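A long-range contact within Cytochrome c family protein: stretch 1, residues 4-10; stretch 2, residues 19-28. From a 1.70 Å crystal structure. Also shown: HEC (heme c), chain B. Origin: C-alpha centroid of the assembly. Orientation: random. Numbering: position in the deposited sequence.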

ATOM      1  N   THR A   4     -11.484  -9.405  -7.862  1.00 21.63           N
ATOM      2  CA  THR A   4     -11.558  -8.075  -8.451  1.00 21.82           C
ATOM      3  C   THR A   4     -10.925  -7.047  -7.526  1.00 21.38           C
ATOM      4  O   THR A   4     -11.277  -6.953  -6.356  1.00 21.45           O
ATOM      5  CB  THR A   4     -13.012  -7.657  -8.711  1.00 24.55           C
ATOM      6  OG1 THR A   4     -13.638  -8.619  -9.566  1.00 25.40           O
ATOM      7  CG2 THR A   4     -13.062  -6.289  -9.382  1.00 24.62           C
ATOM      8  N   PRO A   5      -9.978  -6.256  -8.049  1.00 21.66           N
ATOM      9  CA  PRO A   5      -9.315  -5.235  -7.236  1.00 22.09           C
ATOM     10  C   PRO A   5     -10.251  -4.076  -6.918  1.00 23.10           C
ATOM     11  O   PRO A   5     -10.832  -3.474  -7.822  1.00 22.50           O
ATOM     12  CB  PRO A   5      -8.149  -4.805  -8.115  1.00 21.98           C
ATOM     13  CG  PRO A   5      -8.718  -4.936  -9.492  1.00 23.06           C
ATOM     14  CD  PRO A   5      -9.451  -6.255  -9.426  1.00 22.64           C
ATOM     15  N   PRO A   6     -10.427  -3.764  -5.628  1.00 23.08           N
ATOM     16  CA  PRO A   6     -11.310  -2.655  -5.254  1.00 24.73           C
ATOM     17  C   PRO A   6     -10.664  -1.349  -5.704  1.00 25.79           C
ATOM     18  O   PRO A   6      -9.442  -1.209  -5.641  1.00 23.48           O
ATOM     19  CB  PRO A   6     -11.378  -2.769  -3.732  1.00 25.67           C
ATOM     20  CG  PRO A   6     -11.152  -4.231  -3.484  1.00 26.20           C
ATOM     21  CD  PRO A   6     -10.033  -4.544  -4.443  1.00 23.98           C
ATOM     22  N   LYS A   7     -11.469  -0.396  -6.164  1.00 24.86           N
ATOM     23  CA  LYS A   7     -10.921   0.879  -6.603  1.00 25.52           C
ATOM     24  C   LYS A   7     -10.035   1.458  -5.506  1.00 26.05           C
ATOM     25  O   LYS A   7      -8.965   2.002  -5.780  1.00 24.72           O
ATOM     26  CB  LYS A   7     -12.048   1.856  -6.946  1.00 26.37           C
ATOM     27  CG  LYS A   7     -12.870   1.437  -8.153  1.00 27.81           C
ATOM     28  CD  LYS A   7     -13.983   2.430  -8.446  1.00 27.48           C
ATOM     29  CE  LYS A   7     -14.767   2.032  -9.688  1.00 29.44           C
ATOM     30  N   THR A   8     -10.482   1.326  -4.262  1.00 24.61           N
ATOM     31  CA  THR A   8      -9.721   1.820  -3.122  1.00 27.33           C
ATOM     32  C   THR A   8      -9.781   0.830  -1.968  1.00 28.04           C
ATOM     33  O   THR A   8     -10.839   0.286  -1.657  1.00 29.03           O
ATOM     34  CB  THR A   8     -10.254   3.176  -2.619  1.00 29.53           C
ATOM     35  OG1 THR A   8     -10.155   4.147  -3.667  1.00 30.91           O
ATOM     36  CG2 THR A   8      -9.443   3.653  -1.417  1.00 29.90           C
ATOM     37  N   VAL A   9      -8.631   0.593  -1.347  1.00 25.82           N
ATOM     38  CA  VAL A   9      -8.539  -0.311  -0.209  1.00 25.53           C
ATOM     39  C   VAL A   9      -8.188   0.549   0.995  1.00 26.59           C
ATOM     40  O   VAL A   9      -7.268   1.366   0.935  1.00 25.76           O
ATOM     41  CB  VAL A   9      -7.430  -1.368  -0.405  1.00 26.29           C
ATOM     42  CG1 VAL A   9      -7.276  -2.203   0.861  1.00 25.01           C
ATOM     43  CG2 VAL A   9      -7.766  -2.258  -1.594  1.00 26.75           C
ATOM     44  N   ASN A  10      -8.925   0.368   2.084  1.00 25.61           N
ATOM     45  CA  ASN A  10      -8.685   1.145   3.289  1.00 27.57           C
ATOM     46  C   ASN A  10      -8.025   0.312   4.383  1.00 27.46           C
ATOM     47  O   ASN A  10      -8.224  -0.901   4.462  1.00 25.87           O
ATOM     48  CB  ASN A  10     -10.009   1.722   3.797  1.00 31.07           C
ATOM     49  CG  ASN A  10     -10.703   2.587   2.759  1.00 34.11           C
ATOM     50  OD1 ASN A  10     -10.194   3.636   2.365  1.00 36.49           O
ATOM     51  ND2 ASN A  10     -11.872   2.144   2.306  1.00 37.39           N
ATOM     52  N   ALA A  19      -5.396   4.721   6.396  1.00 26.68           N
ATOM     53  CA  ALA A  19      -4.651   4.786   5.147  1.00 25.24           C
ATOM     54  C   ALA A  19      -5.536   4.356   3.986  1.00 24.27           C
ATOM     55  O   ALA A  19      -6.562   3.696   4.180  1.00 25.01           O
ATOM     56  CB  ALA A  19      -3.425   3.896   5.222  1.00 23.88           C
ATOM     57  N   ALA A  20      -5.137   4.741   2.779  1.00 22.43           N
ATOM     58  CA  ALA A  20      -5.888   4.395   1.582  1.00 24.34           C
ATOM     59  C   ALA A  20      -4.953   4.076   0.426  1.00 23.66           C
ATOM     60  O   ALA A  20      -3.959   4.770   0.201  1.00 25.49           O
ATOM     61  CB  ALA A  20      -6.821   5.539   1.200  1.00 22.19           C
ATOM     62  N   PHE A  21      -5.281   3.014  -0.301  1.00 21.72           N
ATOM     63  CA  PHE A  21      -4.501   2.583  -1.451  1.00 21.57           C
ATOM     64  C   PHE A  21      -5.420   2.536  -2.660  1.00 20.82           C
ATOM     65  O   PHE A  21      -6.492   1.935  -2.603  1.00 21.79           O
ATOM     66  CB  PHE A  21      -3.920   1.189  -1.222  1.00 20.41           C
ATOM     67  CG  PHE A  21      -3.317   0.581  -2.458  1.00 19.43           C
ATOM     68  CD1 PHE A  21      -2.062   0.974  -2.901  1.00 18.53           C
ATOM     69  CD2 PHE A  21      -4.033  -0.346  -3.210  1.00 18.99           C
ATOM     70  CE1 PHE A  21      -1.524   0.462  -4.073  1.00 18.77           C
ATOM     71  CE2 PHE A  21      -3.507  -0.864  -4.387  1.00 17.81           C
ATOM     72  CZ  PHE A  21      -2.248  -0.459  -4.822  1.00 17.17           C
ATOM     73  N   SER A  22      -4.999   3.155  -3.755  1.00 19.53           N
ATOM     74  CA  SER A  22      -5.816   3.164  -4.961  1.00 20.28           C
ATOM     75  C   SER A  22      -5.333   2.189  -6.025  1.00 18.45           C
ATOM     76  O   SER A  22      -4.239   2.342  -6.565  1.00 16.70           O
ATOM     77  CB  SER A  22      -5.861   4.571  -5.565  1.00 21.26           C
ATOM     78  OG  SER A  22      -6.506   4.555  -6.832  1.00 21.36           O
ATOM     79  N   HIS A  23      -6.143   1.180  -6.321  1.00 18.19           N
ATOM     80  CA  HIS A  23      -5.781   0.232  -7.367  1.00 18.18           C
ATOM     81  C   HIS A  23      -5.855   0.980  -8.694  1.00 19.78           C
ATOM     82  O   HIS A  23      -5.015   0.802  -9.574  1.00 20.08           O
ATOM     83  CB  HIS A  23      -6.763  -0.939  -7.420  1.00 19.39           C
ATOM     84  CG  HIS A  23      -6.369  -2.105  -6.568  1.00 17.65           C
ATOM     85  ND1 HIS A  23      -6.991  -2.441  -5.386  1.00 17.56           N
ATOM     86  CD2 HIS A  23      -5.403  -3.041  -6.753  1.00 16.68           C
ATOM     87  CE1 HIS A  23      -6.398  -3.543  -4.906  1.00 16.75           C
ATOM     88  NE2 HIS A  23      -5.426  -3.952  -5.699  1.00 15.05           N
ATOM     89  N   GLU A  24      -6.875   1.822  -8.824  1.00 22.56           N
ATOM     90  CA  GLU A  24      -7.083   2.591 -10.044  1.00 23.51           C
ATOM     91  C   GLU A  24      -5.819   3.340 -10.445  1.00 22.51           C
ATOM     92  O   GLU A  24      -5.401   3.299 -11.603  1.00 22.84           O
ATOM     93  CB  GLU A  24      -8.240   3.575  -9.850  1.00 27.35           C
ATOM     94  CG  GLU A  24      -8.769   4.162 -11.149  1.00 35.25           C
ATOM     95  CD  GLU A  24     -10.050   4.953 -10.956  1.00 37.89           C
ATOM     96  OE1 GLU A  24     -11.028   4.387 -10.417  1.00 40.27           O
ATOM     97  OE2 GLU A  24     -10.079   6.139 -11.348  1.00 42.03           O
ATOM     98  N   PHE A  25      -5.202   4.017  -9.486  1.00 21.56           N
ATOM     99  CA  PHE A  25      -3.988   4.755  -9.783  1.00 21.68           C
ATOM    100  C   PHE A  25      -2.826   3.840 -10.142  1.00 19.72           C
ATOM    101  O   PHE A  25      -2.216   3.981 -11.200  1.00 20.21           O
ATOM    102  CB  PHE A  25      -3.561   5.624  -8.599  1.00 21.76           C
ATOM    103  CG  PHE A  25      -2.330   6.436  -8.880  1.00 23.47           C
ATOM    104  CD1 PHE A  25      -2.426   7.664  -9.530  1.00 25.08           C
ATOM    105  CD2 PHE A  25      -1.068   5.937  -8.577  1.00 24.48           C
ATOM    106  CE1 PHE A  25      -1.284   8.378  -9.877  1.00 26.85           C
ATOM    107  CE2 PHE A  25       0.080   6.642  -8.923  1.00 26.18           C
ATOM    108  CZ  PHE A  25      -0.029   7.866  -9.576  1.00 27.49           C
ATOM    109  N   HIS A  26      -2.519   2.896  -9.258  1.00 18.97           N
ATOM    110  CA  HIS A  26      -1.392   2.000  -9.486  1.00 18.97           C
ATOM    111  C   HIS A  26      -1.513   1.078 -10.693  1.00 18.72           C
ATOM    112  O   HIS A  26      -0.503   0.705 -11.290  1.00 19.98           O
ATOM    113  CB  HIS A  26      -1.107   1.178  -8.220  1.00 17.35           C
ATOM    114  CG  HIS A  26      -0.611   1.999  -7.070  1.00 16.62           C
ATOM    115  ND1 HIS A  26      -1.417   2.781  -6.272  1.00 16.67           N
ATOM    116  CD2 HIS A  26       0.651   2.184  -6.608  1.00 16.58           C
ATOM    117  CE1 HIS A  26      -0.634   3.400  -5.372  1.00 18.33           C
ATOM    118  NE2 HIS A  26       0.632   3.070  -5.536  1.00 15.97           N
ATOM    119  N   LEU A  27      -2.735   0.711 -11.063  1.00 21.01           N
ATOM    120  CA  LEU A  27      -2.920  -0.167 -12.212  1.00 20.67           C
ATOM    121  C   LEU A  27      -2.555   0.537 -13.511  1.00 23.55           C
ATOM    122  O   LEU A  27      -2.513  -0.080 -14.575  1.00 22.92           O
ATOM    123  CB  LEU A  27      -4.356  -0.681 -12.267  1.00 20.38           C
ATOM    124  CG  LEU A  27      -4.639  -1.786 -11.246  1.00 20.12           C
ATOM    125  CD1 LEU A  27      -6.120  -2.114 -11.226  1.00 21.71           C
ATOM    126  CD2 LEU A  27      -3.815  -3.019 -11.603  1.00 21.33           C
ATOM    127  N   GLY A  28      -2.286   1.834 -13.419  1.00 25.30           N
ATOM    128  CA  GLY A  28      -1.902   2.583 -14.599  1.00 25.90           C
ATOM    129  C   GLY A  28      -0.450   2.314 -14.947  1.00 27.77           C
ATOM    130  O   GLY A  28      -0.009   2.588 -16.061  1.00 28.89           O
TER
HETATM  131 FE   HEC B  90      -4.283  -5.598  -5.462  1.00 16.58          FE
HETATM  132  CHA HEC B  90      -5.671  -5.932  -2.314  1.00 15.06           C
HETATM  133  CHB HEC B  90      -6.563  -7.852  -6.710  1.00 15.51           C
HETATM  134  CHC HEC B  90      -2.992  -5.185  -8.619  1.00 15.31           C
HETATM  135  CHD HEC B  90      -1.706  -3.792  -4.148  1.00 15.36           C
HETATM  136  NA  HEC B  90      -5.811  -6.621  -4.693  1.00 15.47           N
HETATM  137  C1A HEC B  90      -6.255  -6.643  -3.371  1.00 16.20           C
HETATM  138  C2A HEC B  90      -7.369  -7.583  -3.227  1.00 16.56           C
HETATM  139  C3A HEC B  90      -7.607  -8.112  -4.456  1.00 16.07           C
HETATM  140  C4A HEC B  90      -6.641  -7.520  -5.355  1.00 16.21           C
HETATM  141  CMA HEC B  90      -8.661  -9.167  -4.809  1.00 17.48           C
HETATM  142  CAA HEC B  90      -8.128  -7.926  -1.954  1.00 18.75           C
HETATM  143  CBA HEC B  90      -9.270  -6.944  -1.758  1.00 22.69           C
HETATM  144  CGA HEC B  90     -10.151  -7.299  -0.578  1.00 24.76           C
HETATM  145  O1A HEC B  90     -11.115  -6.549  -0.313  1.00 25.97           O
HETATM  146  O2A HEC B  90      -9.880  -8.323   0.084  1.00 22.86           O
HETATM  147  NB  HEC B  90      -4.720  -6.315  -7.267  1.00 15.68           N
HETATM  148  C1B HEC B  90      -5.667  -7.279  -7.597  1.00 15.16           C
HETATM  149  C2B HEC B  90      -5.642  -7.592  -9.002  1.00 15.07           C
HETATM  150  C3B HEC B  90      -4.704  -6.780  -9.567  1.00 15.38           C
HETATM  151  C4B HEC B  90      -4.113  -6.011  -8.478  1.00 16.29           C
HETATM  152  CMB HEC B  90      -6.418  -8.711  -9.700  1.00 14.01           C
HETATM  153  CAB HEC B  90      -4.403  -6.647 -11.057  1.00 17.68           C
HETATM  154  CBB HEC B  90      -5.597  -6.107 -11.848  1.00 17.67           C
HETATM  155  NC  HEC B  90      -2.704  -4.685  -6.224  1.00 14.97           N
HETATM  156  C1C HEC B  90      -2.333  -4.576  -7.550  1.00 15.06           C
HETATM  157  C2C HEC B  90      -1.099  -3.820  -7.677  1.00 14.68           C
HETATM  158  C3C HEC B  90      -0.715  -3.484  -6.422  1.00 15.08           C
HETATM  159  C4C HEC B  90      -1.723  -4.011  -5.523  1.00 14.59           C
HETATM  160  CMC HEC B  90      -0.333  -3.543  -8.976  1.00 17.43           C
HETATM  161  CAC HEC B  90       0.629  -2.871  -5.998  1.00 14.91           C
HETATM  162  CBC HEC B  90       0.902  -1.474  -6.559  1.00 17.10           C
HETATM  163  ND  HEC B  90      -3.843  -4.944  -3.647  1.00 14.75           N
HETATM  164  C1D HEC B  90      -2.737  -4.174  -3.289  1.00 15.58           C
HETATM  165  C2D HEC B  90      -2.805  -3.797  -1.894  1.00 15.52           C
HETATM  166  C3D HEC B  90      -3.891  -4.406  -1.363  1.00 16.05           C
HETATM  167  C4D HEC B  90      -4.545  -5.120  -2.454  1.00 14.76           C
HETATM  168  CMD HEC B  90      -1.889  -2.820  -1.169  1.00 13.62           C
HETATM  169  CAD HEC B  90      -4.281  -4.334   0.110  1.00 16.49           C
HETATM  170  CBD HEC B  90      -3.624  -5.405   0.973  1.00 20.04           C
HETATM  171  CGD HEC B  90      -3.977  -5.264   2.445  1.00 20.42           C
HETATM  172  O1D HEC B  90      -5.107  -4.830   2.742  1.00 22.02           O
HETATM  173  O2D HEC B  90      -3.134  -5.599   3.304  1.00 21.44           O
HETATM  174  O   HOH W   1      -9.001   5.166  -6.331  1.00 35.85           O
HETATM  175  O   HOH W   2      -9.118   5.057   4.214  1.00 46.12           O

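This contact is a short antiparallel strand pairing that runs into a heme-ligand clamp, where the loop before one strand fixes the histidine that begins the helix after the other. Val9 and Phe21 form the hydrogen-bonded pair: Val9 N donates to Phe21 O at 2.8 Å and Phe21 N to Val9 O at 2.9 Å, both nearly straight. The flanking pairs, Thr8 with Ser22 and Asn10 with Ala20, lack such bonds, and CA-H...O contacts fill in, as from Thr8 CA to Phe21 O at 3.3 Å.

Alternation sorts the chemistry. Val9 and Phe21 share the buried face beside the heme, with Phe21 CZ 3.4 Å from HEC CHD. The opposite face carries Thr8, Ser22, Asn10 and Ala20, where one water bridges Thr8 OG1 and Ser22 OG. Ser22 OG also caps the helix, accepting from Phe25 N at 3.0 Å.

Past the strands, His23 is held from several directions. Its backbone N donates to Lys7 O (3.0 Å), while ring ND1 donates to Pro6 O (2.8 Å), leaving NE2 to bind HEC FE at 2.0 Å. Pro5 CB sits over the ring face, 3.5 Å from the His23 ring centroid, a CH-pi contact. Two carbonyls and a proline thus orient the iron ligand.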